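Local coordinates for DUF1881 domain-containing protein (Neurospora crassa, PDB 5Z6D) that is an abundant perithecial protein of uncertain role, in which contacts between a betagamma-crystallin domain and an Ig-like domain render the calcium site inoperative, at residues Leu96-Thr101 with Ser195-Leu200; Gly134-Gly139 with Phe165-Asp170. The protein carries 1 engineered substitution. One frame throughout, in Å; residues are numbered along the deposited sequence.

Contact 1: residues Leu96-Thr101 with Ser195-Leu200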
loop_
_atom_site.group_PDB
_atom_site.type_symbol
_atom_site.label_atom_id
_atom_site.label_comp_id
_atom_site.label_asym_id
_atom_site.label_seq_id
_atom_site.Cartn_x
_atom_site.Cartn_y
_atom_site.Cartn_z
ATOM N N LEU A 96 8.442 -2.454 -2.473
ATOM C CA LEU A 96 9.351 -3.236 -1.632
ATOM C C LEU A 96 10.772 -2.699 -1.849
ATOM O O LEU A 96 11.231 -2.603 -2.990
ATOM C CB LEU A 96 9.260 -4.729 -1.966
ATOM C CG LEU A 96 10.012 -5.696 -1.045
ATOM C CD1 LEU A 96 9.392 -5.686 0.337
ATOM C CD2 LEU A 96 9.993 -7.093 -1.634
ATOM N N PHE A 97 11.460 -2.358 -0.758
ATOM C CA PHE A 97 12.748 -1.668 -0.837
ATOM C C PHE A 97 13.921 -2.622 -0.656
ATOM O O PHE A 97 14.053 -3.271 0.388
ATOM C CB PHE A 97 12.804 -0.551 0.206
ATOM C CG PHE A 97 14.051 0.304 0.135
ATOM C CD1 PHE A 97 14.587 0.683 -1.084
ATOM C CD2 PHE A 97 14.667 0.756 1.302
ATOM C CE1 PHE A 97 15.733 1.495 -1.145
ATOM C CE2 PHE A 97 15.822 1.564 1.245
ATOM C CZ PHE A 97 16.344 1.940 0.016
ATOM N N LYS A 98 14.762 -2.693 -1.684
ATOM C CA LYS A 98 15.928 -3.568 -1.684
ATOM C C LYS A 98 17.193 -2.759 -1.819
ATOM O O LYS A 98 17.169 -1.594 -2.233
ATOM C CB LYS A 98 15.850 -4.603 -2.818
ATOM C CG LYS A 98 14.661 -5.561 -2.709
ATOM C CD LYS A 98 14.650 -6.294 -1.382
ATOM C CE LYS A 98 13.540 -7.343 -1.327
ATOM N NZ LYS A 98 13.370 -7.871 0.058
ATOM N N ASP A 99 18.301 -3.391 -1.457
ATOM C CA ASP A 99 19.607 -2.771 -1.484
ATOM C C ASP A 99 20.594 -3.723 -2.143
ATOM O O ASP A 99 20.806 -4.837 -1.664
ATOM C CB ASP A 99 20.064 -2.430 -0.068
ATOM C CG ASP A 99 21.541 -2.095 -0.003
ATOM O OD1 ASP A 99 22.055 -1.496 -0.971
ATOM O OD2 ASP A 99 22.184 -2.435 1.013
ATOM N N ALA A 100 21.186 -3.285 -3.245
ATOM C CA ALA A 100 22.126 -4.120 -3.986
ATOM C C ALA A 100 23.575 -3.737 -3.709
ATOM O O ALA A 100 24.486 -4.282 -4.335
ATOM C CB ALA A 100 21.837 -4.028 -5.478
ATOM N N THR A 101 23.786 -2.813 -2.772
ATOM C CA THR A 101 25.125 -2.274 -2.519
ATOM C C THR A 101 25.893 -2.969 -1.393
ATOM O O THR A 101 26.990 -2.526 -1.018
ATOM C CB THR A 101 25.068 -0.767 -2.183
ATOM O OG1 THR A 101 24.439 -0.579 -0.909
ATOM C CG2 THR A 101 24.302 -0.004 -3.261
ATOM N N SER A 195 2.629 -2.797 -8.319
ATOM C CA SER A 195 3.640 -3.064 -7.298
ATOM C C SER A 195 5.023 -2.990 -7.918
ATOM O O SER A 195 5.216 -3.343 -9.087
ATOM C CB SER A 195 3.425 -4.427 -6.635
ATOM O OG SER A 195 3.574 -5.472 -7.573
ATOM N N PHE A 196 5.981 -2.510 -7.129
ATOM C CA PHE A 196 7.316 -2.200 -7.623
ATOM C C PHE A 196 8.358 -2.571 -6.580
ATOM O O PHE A 196 8.211 -2.257 -5.393
ATOM C CB PHE A 196 7.429 -0.709 -7.989
ATOM C CG PHE A 196 6.374 -0.248 -8.959
ATOM C CD1 PHE A 196 6.599 -0.302 -10.324
ATOM C CD2 PHE A 196 5.144 0.203 -8.507
ATOM C CE1 PHE A 196 5.622 0.109 -11.215
ATOM C CE2 PHE A 196 4.164 0.611 -9.388
ATOM C CZ PHE A 196 4.402 0.565 -10.746
ATOM N N GLU A 197 9.411 -3.240 -7.033
ATOM C CA GLU A 197 10.606 -3.411 -6.227
ATOM C C GLU A 197 11.501 -2.213 -6.498
ATOM O O GLU A 197 11.867 -1.949 -7.642
ATOM C CB GLU A 197 11.303 -4.723 -6.576
ATOM C CG GLU A 197 11.967 -5.418 -5.406
ATOM C CD GLU A 197 12.453 -6.808 -5.771
ATOM O OE1 GLU A 197 13.502 -6.907 -6.442
ATOM O OE2 GLU A 197 11.783 -7.796 -5.397
ATOM N N VAL A 198 11.814 -1.454 -5.456
ATOM C CA VAL A 198 12.673 -0.298 -5.622
ATOM C C VAL A 198 14.010 -0.662 -5.009
ATOM O O VAL A 198 14.069 -1.021 -3.836
ATOM C CB VAL A 198 12.078 0.945 -4.961
ATOM C CG1 VAL A 198 13.086 2.106 -4.976
ATOM C CG2 VAL A 198 10.763 1.326 -5.653
ATOM N N THR A 199 15.076 -0.588 -5.804
ATOM C CA THR A 199 16.378 -1.080 -5.385
ATOM C C THR A 199 17.413 0.043 -5.332
ATOM O O THR A 199 17.543 0.829 -6.280
ATOM C CB THR A 199 16.889 -2.188 -6.322
ATOM O OG1 THR A 199 15.975 -3.293 -6.303
ATOM C CG2 THR A 199 18.259 -2.670 -5.877
ATOM N N LEU A 200 18.133 0.124 -4.214
ATOM C CA LEU A 200 19.286 1.018 -4.105
ATOM C C LEU A 200 20.463 0.415 -4.868
ATOM O O LEU A 200 21.004 -0.605 -4.469
ATOM C CB LEU A 200 19.666 1.259 -2.637
ATOM C CG LEU A 200 20.783 2.283 -2.418
ATOM C CD1 LEU A 200 20.297 3.697 -2.727
ATOM C CD2 LEU A 200 21.326 2.212 -1.007
#

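Contact 2: residues Gly134-Gly139 with Phe165-Asp170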
loop_
_atom_site.group_PDB
_atom_site.type_symbol
_atom_site.label_atom_id
_atom_site.label_comp_id
_atom_site.label_asym_id
_atom_site.label_seq_id
_atom_site.Cartn_x
_atom_site.Cartn_y
_atom_site.Cartn_z
ATOM N N GLY A 134 0.227 4.168 -2.014
ATOM C CA GLY A 134 -0.774 5.008 -2.659
ATOM C C GLY A 134 -1.992 4.216 -3.090
ATOM O O GLY A 134 -1.952 2.983 -3.088
ATOM N N ILE A 135 -3.077 4.905 -3.429
ATOM C CA ILE A 135 -4.257 4.249 -3.991
ATOM C C ILE A 135 -4.650 5.038 -5.226
ATOM O O ILE A 135 -4.815 6.253 -5.151
ATOM C CB ILE A 135 -5.428 4.210 -2.989
ATOM C CG1 ILE A 135 -5.041 3.383 -1.755
ATOM C CG2 ILE A 135 -6.687 3.628 -3.638
ATOM C CD1 ILE A 135 -6.086 3.359 -0.633
ATOM N N MET A 136 -4.771 4.366 -6.362
ATOM C CA MET A 136 -5.090 5.072 -7.600
ATOM C C MET A 136 -6.233 4.415 -8.328
ATOM O O MET A 136 -6.110 3.278 -8.767
ATOM C CB MET A 136 -3.883 5.132 -8.526
ATOM C CG MET A 136 -4.193 5.876 -9.826
ATOM S SD MET A 136 -2.758 6.153 -10.880
ATOM C CE MET A 136 -1.791 7.287 -9.876
ATOM N N PRO A 137 -7.339 5.148 -8.486
ATOM C CA PRO A 137 -8.462 4.644 -9.280
ATOM C C PRO A 137 -8.075 4.489 -10.744
ATOM O O PRO A 137 -7.132 5.138 -11.213
ATOM C CB PRO A 137 -9.534 5.726 -9.103
ATOM C CG PRO A 137 -8.770 6.963 -8.753
ATOM C CD PRO A 137 -7.596 6.493 -7.944
ATOM N N GLU A 138 -8.786 3.623 -11.458
ATOM C CA GLU A 138 -8.548 3.436 -12.882
ATOM C C GLU A 138 -8.705 4.786 -13.573
ATOM O O GLU A 138 -9.682 5.496 -13.338
ATOM C CB GLU A 138 -9.515 2.392 -13.454
ATOM C CG GLU A 138 -9.284 2.038 -14.909
ATOM C CD GLU A 138 -9.990 2.981 -15.855
ATOM O OE1 GLU A 138 -10.987 3.608 -15.437
ATOM O OE2 GLU A 138 -9.545 3.099 -17.013
ATOM N N GLY A 139 -7.712 5.155 -14.375
ATOM C CA GLY A 139 -7.712 6.436 -15.060
ATOM C C GLY A 139 -7.650 7.601 -14.092
ATOM O O GLY A 139 -8.135 8.693 -14.389
ATOM N N PHE A 165 3.607 8.936 -10.107
ATOM C CA PHE A 165 2.728 7.847 -10.536
ATOM C C PHE A 165 1.733 8.334 -11.567
ATOM O O PHE A 165 1.138 9.400 -11.416
ATOM C CB PHE A 165 1.945 7.266 -9.364
ATOM C CG PHE A 165 2.801 6.708 -8.265
ATOM C CD1 PHE A 165 3.600 5.600 -8.479
ATOM C CD2 PHE A 165 2.775 7.283 -7.006
ATOM C CE1 PHE A 165 4.375 5.078 -7.451
ATOM C CE2 PHE A 165 3.543 6.763 -5.972
ATOM C CZ PHE A 165 4.334 5.658 -6.196
ATOM N N GLU A 166 1.520 7.542 -12.607
ATOM C CA GLU A 166 0.480 7.907 -13.559
ATOM C C GLU A 166 -0.239 6.660 -14.032
ATOM O O GLU A 166 0.334 5.583 -14.048
ATOM C CB GLU A 166 1.063 8.687 -14.751
ATOM C CG GLU A 166 1.946 7.885 -15.681
ATOM C CD GLU A 166 2.422 8.703 -16.877
ATOM O OE1 GLU A 166 2.189 9.932 -16.891
ATOM O OE2 GLU A 166 3.026 8.118 -17.801
ATOM N N TRP A 167 -1.504 6.805 -14.399
ATOM C CA TRP A 167 -2.238 5.679 -14.945
ATOM C C TRP A 167 -1.863 5.445 -16.397
ATOM O O TRP A 167 -1.846 6.376 -17.205
ATOM C CB TRP A 167 -3.748 5.893 -14.832
ATOM C CG TRP A 167 -4.497 4.650 -15.173
ATOM C CD1 TRP A 167 -5.021 4.314 -16.389
ATOM C CD2 TRP A 167 -4.772 3.549 -14.298
ATOM N NE1 TRP A 167 -5.621 3.079 -16.321
ATOM C CE2 TRP A 167 -5.486 2.590 -15.047
ATOM C CE3 TRP A 167 -4.506 3.292 -12.950
ATOM C CZ2 TRP A 167 -5.926 1.386 -14.493
ATOM C CZ3 TRP A 167 -4.942 2.099 -12.401
ATOM C CH2 TRP A 167 -5.644 1.157 -13.174
ATOM N N ASN A 168 -1.550 4.192 -16.709
ATOM C CA ASN A 168 -1.285 3.747 -18.069
ATOM C C ASN A 168 -2.546 3.122 -18.646
ATOM O O ASN A 168 -2.922 1.995 -18.276
ATOM C CB ASN A 168 -0.134 2.746 -18.100
ATOM C CG ASN A 168 0.349 2.464 -19.504
ATOM O OD1 ASN A 168 -0.409 1.985 -20.344
ATOM N ND2 ASN A 168 1.617 2.760 -19.766
ATOM N N LYS A 169 -3.198 3.872 -19.533
ATOM C CA LYS A 169 -4.489 3.493 -20.098
ATOM C C LYS A 169 -4.355 2.301 -21.035
ATOM O O LYS A 169 -5.254 1.465 -21.125
ATOM C CB LYS A 169 -5.112 4.679 -20.845
ATOM C CG LYS A 169 -4.952 6.020 -20.136
ATOM C CD LYS A 169 -5.600 7.151 -20.919
ATOM C CE LYS A 169 -5.075 7.204 -22.345
ATOM N NZ LYS A 169 -3.588 7.353 -22.405
ATOM N N ASP A 170 -3.226 2.237 -21.735
ATOM C CA ASP A 170 -2.946 1.138 -22.653
ATOM C C ASP A 170 -2.960 -0.200 -21.922
ATOM O O ASP A 170 -3.664 -1.129 -22.313
ATOM C CB ASP A 170 -1.590 1.339 -23.339
ATOM C CG ASP A 170 -1.385 2.761 -23.829
ATOM O OD1 ASP A 170 -1.558 3.005 -25.043
ATOM O OD2 ASP A 170 -1.048 3.636 -23.001
HETATM O O HOH W 1 -7.310 1.712 -18.101
#

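Contact 1: residues Leu96-Thr101 with Ser195-Leu200
Two neighbouring strands of the Ig-like domain run parallel here, the first one (91-99) beside the last (195-200), zipped by the backbone ladder of a parallel sheet. Leu-96 gives its N-H to Phe-196 and receives that of Val-198 at its carbonyl; Lys-98 does the same between Val-198 and Leu-200, and Lys-98 N to Val-198 O is the straightest bond, 2.8 Å at 172°. Ala-100 N to Leu-200 O, 3.0 Å, carries the ladder past the end of the first strand.

The packed face bears Phe-97, Asp-99, Val-198 and Leu-200. Phe-97, with CG anti to its backbone N, brings its ring edge to the neighbouring strand: CD1 lies 3.3 Å from Val-198 O, near the ring plane, and CE1 rests 4.2 Å from Leu-200 CB. Leu-186 and Leu-110 add further cover to that ring.

The other face is looser and partly open to solvent. The Lys-98 and Glu-197 side chains cross obliquely, CG to CG 3.8 Å; chi1 of Lys-98 (-62°) sets its CG anti to the carbonyl carbon, and beyond it the chain bends at chi2, while NZ bonds to Gly-127 O and stays 5.7 Å from Glu-197 OE2, too far for a salt bridge.

Buried Asp-99 closes the strand with an Asx turn, and its OD2 also accepts from Gly-103 N. An alanine here would remove the carboxylate and would probably loosen the turn and the loop beyond it. Two donors share Asp-99 OD1: Thr-101 N comes from above the carboxylate plane at 2.8 Å, and Thr-101 OG1 meets the syn lone pair at 2.6 Å.

Contact 2: residues Gly134-Gly139 with Phe165-Asp170
This is packing across a beta sandwich: strand 131-136 and the loop after it belong to one sheet of the Ig-like domain, the end of strand 157-168 to the other. The strand axes approach to 9.3 Å at 30°, a gap filled chiefly by the indole of Trp-167; no direct hydrogen bond links the segments.

The CH-pi contacts come from the loop, which lies over one face of that indole. Glu-138 CA sits 3.6 Å from the centroid of the six-membered ring, almost on its normal, and Gly-139 CA lies 3.9 Å from that of the five-membered ring. Between them, Gly-139 N is 3.2 Å above the plane. Glu-138 CG lies over the same face, 3.4 Å from Trp-167 CZ2, and the carboxylate beyond it stands nearly perpendicular to the ring.

Sulfur and apolar contacts fall to Met-136. Its chain is extended as far as SD, which meets the indole at its edge, 3.9 Å from Trp-167 CE3, a Met-aromatic contact. A bend at chi3 (-66°) then carries CE to Phe-165 CB, at 3.8 Å. Val-174 touches both Met-136 and Trp-167.

The polar link is indirect. Glu-138 bends at chi2 (-86°), and a single water in the indole plane accepts from Trp-167 NE1 and donates to Glu-138 OE2, 2.8 Å from each.

Overall arrangement
Both contacts belong to the Ig-like domain but hold it in different ways: contact 1 joins neighbours within one sheet, whereas contact 2 joins that sheet to the one facing it. Strands 91-99 and 131-136, adjacent and antiparallel, connect the two; the contact centres are 21 Å apart, and their nearest atoms, about 5 Å apart, do not touch. Along the chain, contact 2 is nested inside the loop that contact 1 closes. Both are away from the calcium-site residues Asp-39, Gln-56, Gly-79 and Ser-81. Segment 134-139 nevertheless borders the crystallin domain, since Ile-135 touches Ile-53 and Trp-55, the latter next to Gln-56 in sequence.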